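Local coordinates for L-lysine 6-monooxygenase (Pseudomonas syringae pv. tomato, PDB 5CQF), which probably acts as a flavin-dependent, NADPH-using oxidoreductase that hydroxylates the side-chain amine of lysine in siderophore biosynthesis, at residues L147-V152 with S158-N163. Numbering follows the deposited sequence.
Sequences LQEVRV and SFATRN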
ATOM      1  N   LEU A 147     -22.656  -2.291  54.028  1.00 86.02           N
ATOM      2  CA  LEU A 147     -21.789  -1.251  53.443  1.00 82.87           C
ATOM      3  C   LEU A 147     -22.602  -0.191  52.682  1.00 84.52           C
ATOM      4  O   LEU A 147     -23.292  -0.524  51.714  1.00 84.62           O
ATOM      5  CB  LEU A 147     -20.754  -1.888  52.501  1.00 78.29           C
ATOM      6  CG  LEU A 147     -19.829  -0.976  51.673  1.00 73.44           C
ATOM      7  CD1 LEU A 147     -18.511  -0.640  52.356  1.00 69.86           C
ATOM      8  CD2 LEU A 147     -19.573  -1.645  50.334  1.00 73.46           C
ATOM      9  N   GLN A 148     -22.496   1.071  53.111  1.00 84.76           N
ATOM     10  CA  GLN A 148     -23.267   2.192  52.533  1.00 91.56           C
ATOM     11  C   GLN A 148     -22.436   3.224  51.738  1.00 82.84           C
ATOM     12  O   GLN A 148     -22.987   3.909  50.900  1.00 71.43           O
ATOM     13  CB  GLN A 148     -24.028   2.959  53.634  1.00102.12           C
ATOM     14  CG  GLN A 148     -24.962   2.134  54.526  1.00115.19           C
ATOM     15  CD  GLN A 148     -26.283   1.721  53.873  1.00122.83           C
ATOM     16  OE1 GLN A 148     -26.764   2.358  52.924  1.00125.29           O
ATOM     17  NE2 GLN A 148     -26.889   0.644  54.398  1.00122.81           N
ATOM     18  N   GLU A 149     -21.145   3.363  52.051  1.00 82.61           N
ATOM     19  CA  GLU A 149     -20.237   4.321  51.395  1.00 78.11           C
ATOM     20  C   GLU A 149     -18.806   3.774  51.385  1.00 74.42           C
ATOM     21  O   GLU A 149     -18.528   2.761  52.031  1.00 74.85           O
ATOM     22  CB  GLU A 149     -20.239   5.659  52.129  1.00 81.14           C
ATOM     23  CG  GLU A 149     -21.265   6.668  51.626  1.00 87.31           C
ATOM     24  CD  GLU A 149     -21.142   8.028  52.312  1.00 89.20           C
ATOM     25  OE1 GLU A 149     -20.853   8.058  53.536  1.00 81.35           O
ATOM     26  OE2 GLU A 149     -21.332   9.062  51.620  1.00 95.58           O
ATOM     27  N   VAL A 150     -17.911   4.432  50.642  1.00 67.40           N
ATOM     28  CA  VAL A 150     -16.475   4.153  50.737  1.00 64.01           C
ATOM     29  C   VAL A 150     -15.749   5.451  50.868  1.00 61.85           C
ATOM     30  O   VAL A 150     -16.230   6.477  50.421  1.00 64.91           O
ATOM     31  CB  VAL A 150     -15.893   3.377  49.520  1.00 63.55           C
ATOM     32  CG1 VAL A 150     -16.455   1.969  49.463  1.00 62.48           C
ATOM     33  CG2 VAL A 150     -16.131   4.098  48.201  1.00 62.58           C
ATOM     34  N   ARG A 151     -14.582   5.407  51.477  1.00 61.29           N
ATOM     35  CA  ARG A 151     -13.816   6.610  51.684  1.00 65.54           C
ATOM     36  C   ARG A 151     -12.540   6.397  50.955  1.00 62.04           C
ATOM     37  O   ARG A 151     -11.732   5.567  51.340  1.00 60.71           O
ATOM     38  CB  ARG A 151     -13.529   6.854  53.171  1.00 71.10           C
ATOM     39  CG  ARG A 151     -14.740   7.294  53.980  1.00 78.20           C
ATOM     40  CD  ARG A 151     -14.508   7.158  55.487  1.00 83.65           C
ATOM     41  NE  ARG A 151     -15.509   7.886  56.283  1.00 85.99           N
ATOM     42  CZ  ARG A 151     -16.257   7.361  57.264  1.00 86.22           C
ATOM     43  NH1 ARG A 151     -17.131   8.142  57.902  1.00 85.34           N
ATOM     44  NH2 ARG A 151     -16.149   6.075  57.622  1.00 81.73           N
ATOM     45  N   VAL A 152     -12.356   7.157  49.895  1.00 62.97           N
ATOM     46  CA  VAL A 152     -11.144   7.067  49.096  1.00 61.38           C
ATOM     47  C   VAL A 152     -10.145   7.966  49.780  1.00 63.39           C
ATOM     48  O   VAL A 152     -10.425   9.146  50.023  1.00 63.15           O
ATOM     49  CB  VAL A 152     -11.373   7.543  47.646  1.00 59.39           C
ATOM     50  CG1 VAL A 152     -10.098   7.383  46.825  1.00 60.14           C
ATOM     51  CG2 VAL A 152     -12.529   6.782  47.014  1.00 58.11           C
ATOM     52  N   SER A 158      -9.443  13.117  51.791  1.00 77.75           N
ATOM     53  CA  SER A 158     -10.296  11.942  51.617  1.00 78.13           C
ATOM     54  C   SER A 158     -11.608  12.306  50.931  1.00 76.06           C
ATOM     55  O   SER A 158     -12.055  13.456  51.018  1.00 77.09           O
ATOM     56  CB  SER A 158     -10.590  11.280  52.973  1.00 78.38           C
ATOM     57  OG  SER A 158     -11.759  11.825  53.570  1.00 79.97           O
ATOM     58  N   PHE A 159     -12.218  11.318  50.263  1.00 72.28           N
ATOM     59  CA  PHE A 159     -13.439  11.527  49.469  1.00 68.95           C
ATOM     60  C   PHE A 159     -14.416  10.382  49.630  1.00 67.70           C
ATOM     61  O   PHE A 159     -14.023   9.216  49.674  1.00 69.07           O
ATOM     62  CB  PHE A 159     -13.111  11.686  47.991  1.00 66.25           C
ATOM     63  CG  PHE A 159     -12.011  12.657  47.721  1.00 66.92           C
ATOM     64  CD1 PHE A 159     -10.693  12.247  47.748  1.00 65.80           C
ATOM     65  CD2 PHE A 159     -12.294  13.985  47.437  1.00 70.69           C
ATOM     66  CE1 PHE A 159      -9.667  13.140  47.502  1.00 68.90           C
ATOM     67  CE2 PHE A 159     -11.271  14.887  47.188  1.00 71.86           C
ATOM     68  CZ  PHE A 159      -9.954  14.465  47.219  1.00 70.22           C
ATOM     69  N   ALA A 160     -15.697  10.727  49.688  1.00 68.49           N
ATOM     70  CA  ALA A 160     -16.748   9.766  49.998  1.00 68.78           C
ATOM     71  C   ALA A 160     -17.729   9.639  48.844  1.00 65.74           C
ATOM     72  O   ALA A 160     -18.096  10.644  48.223  1.00 67.31           O
ATOM     73  CB  ALA A 160     -17.476  10.186  51.267  1.00 70.89           C
ATOM     74  N   THR A 161     -18.158   8.409  48.563  1.00 61.00           N
ATOM     75  CA  THR A 161     -19.058   8.165  47.443  1.00 60.15           C
ATOM     76  C   THR A 161     -19.711   6.802  47.549  1.00 60.29           C
ATOM     77  O   THR A 161     -19.146   5.897  48.144  1.00 58.95           O
ATOM     78  CB  THR A 161     -18.288   8.242  46.104  1.00 58.17           C
ATOM     79  OG1 THR A 161     -19.212   8.261  45.016  1.00 57.07           O
ATOM     80  CG2 THR A 161     -17.365   7.039  45.949  1.00 56.49           C
ATOM     81  N   ARG A 162     -20.893   6.658  46.960  1.00 63.31           N
ATOM     82  CA  ARG A 162     -21.509   5.341  46.738  1.00 65.50           C
ATOM     83  C   ARG A 162     -21.106   4.733  45.378  1.00 63.08           C
ATOM     84  O   ARG A 162     -21.418   3.569  45.095  1.00 61.25           O
ATOM     85  CB  ARG A 162     -23.046   5.451  46.773  1.00 72.86           C
ATOM     86  CG  ARG A 162     -23.670   5.840  48.107  1.00 79.25           C
ATOM     87  CD  ARG A 162     -25.201   5.832  48.026  1.00 86.70           C
ATOM     88  NE  ARG A 162     -25.848   6.468  49.191  1.00 95.79           N
ATOM     89  CZ  ARG A 162     -26.248   5.848  50.314  1.00 96.28           C
ATOM     90  NH1 ARG A 162     -26.100   4.533  50.490  1.00 96.30           N
ATOM     91  NH2 ARG A 162     -26.811   6.559  51.284  1.00100.86           N
ATOM     92  N   ASN A 163     -20.457   5.514  44.509  1.00 60.21           N
ATOM     93  CA  ASN A 163     -20.234   5.073  43.134  1.00 55.94           C
ATOM     94  C   ASN A 163     -18.792   5.220  42.731  1.00 53.61           C
ATOM     95  O   ASN A 163     -18.279   6.327  42.680  1.00 53.23           O
ATOM     96  CB  ASN A 163     -21.154   5.839  42.204  1.00 55.78           C
ATOM     97  CG  ASN A 163     -22.617   5.562  42.512  1.00 57.78           C
ATOM     98  OD1 ASN A 163     -23.065   4.407  42.422  1.00 59.96           O
ATOM     99  ND2 ASN A 163     -23.353   6.589  42.925  1.00 54.86           N
TER
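Val150 pairs with Thr161 and Val152 with Phe159 across the two strands of an antiparallel beta hairpin, the middle and one outer strand of a three-stranded sheet beside the parallel sheet that holds strand 16-19. Val152 and Phe159 bind each other twice, with Val152 N 2.7 Å from Phe159 O and Phe159 N 2.8 Å from Val152 O. The next hydrogen-bonded pair is slacker: Val150 N reaches Thr161 O at 3.1 Å, and the return bond from Thr161 N to Val150 O is weak. Between them, Arg151 and Ala160 form a non-hydrogen-bonded pair on the face opposite Val150, Val152, Phe159 and Thr161.

On the face that Val150 shares with Thr161, Val150 CG2 lies alongside Thr161 CG2 at 3.9 Å. With Thr161 OG1 anti to the backbone N (chi1 -169°), the hydroxyl accepts from Asn163 N in an ST turn and also bonds Ser14 O. Beyond the strand, Arg162, extended as far as NE, runs beside Gln148; NH1 meets Gln148 OE1 weakly at 3.3 Å, in the guanidinium plane, with the amide turned 85° to it. Arg162 NH1 also has a long, weak ion pair with Asp391. Backbone bonds therefore carry this contact, with shorter bonds at Val152-Phe159 than at Val150-Thr161, while the Gln148-Arg162 side-chain link is weak.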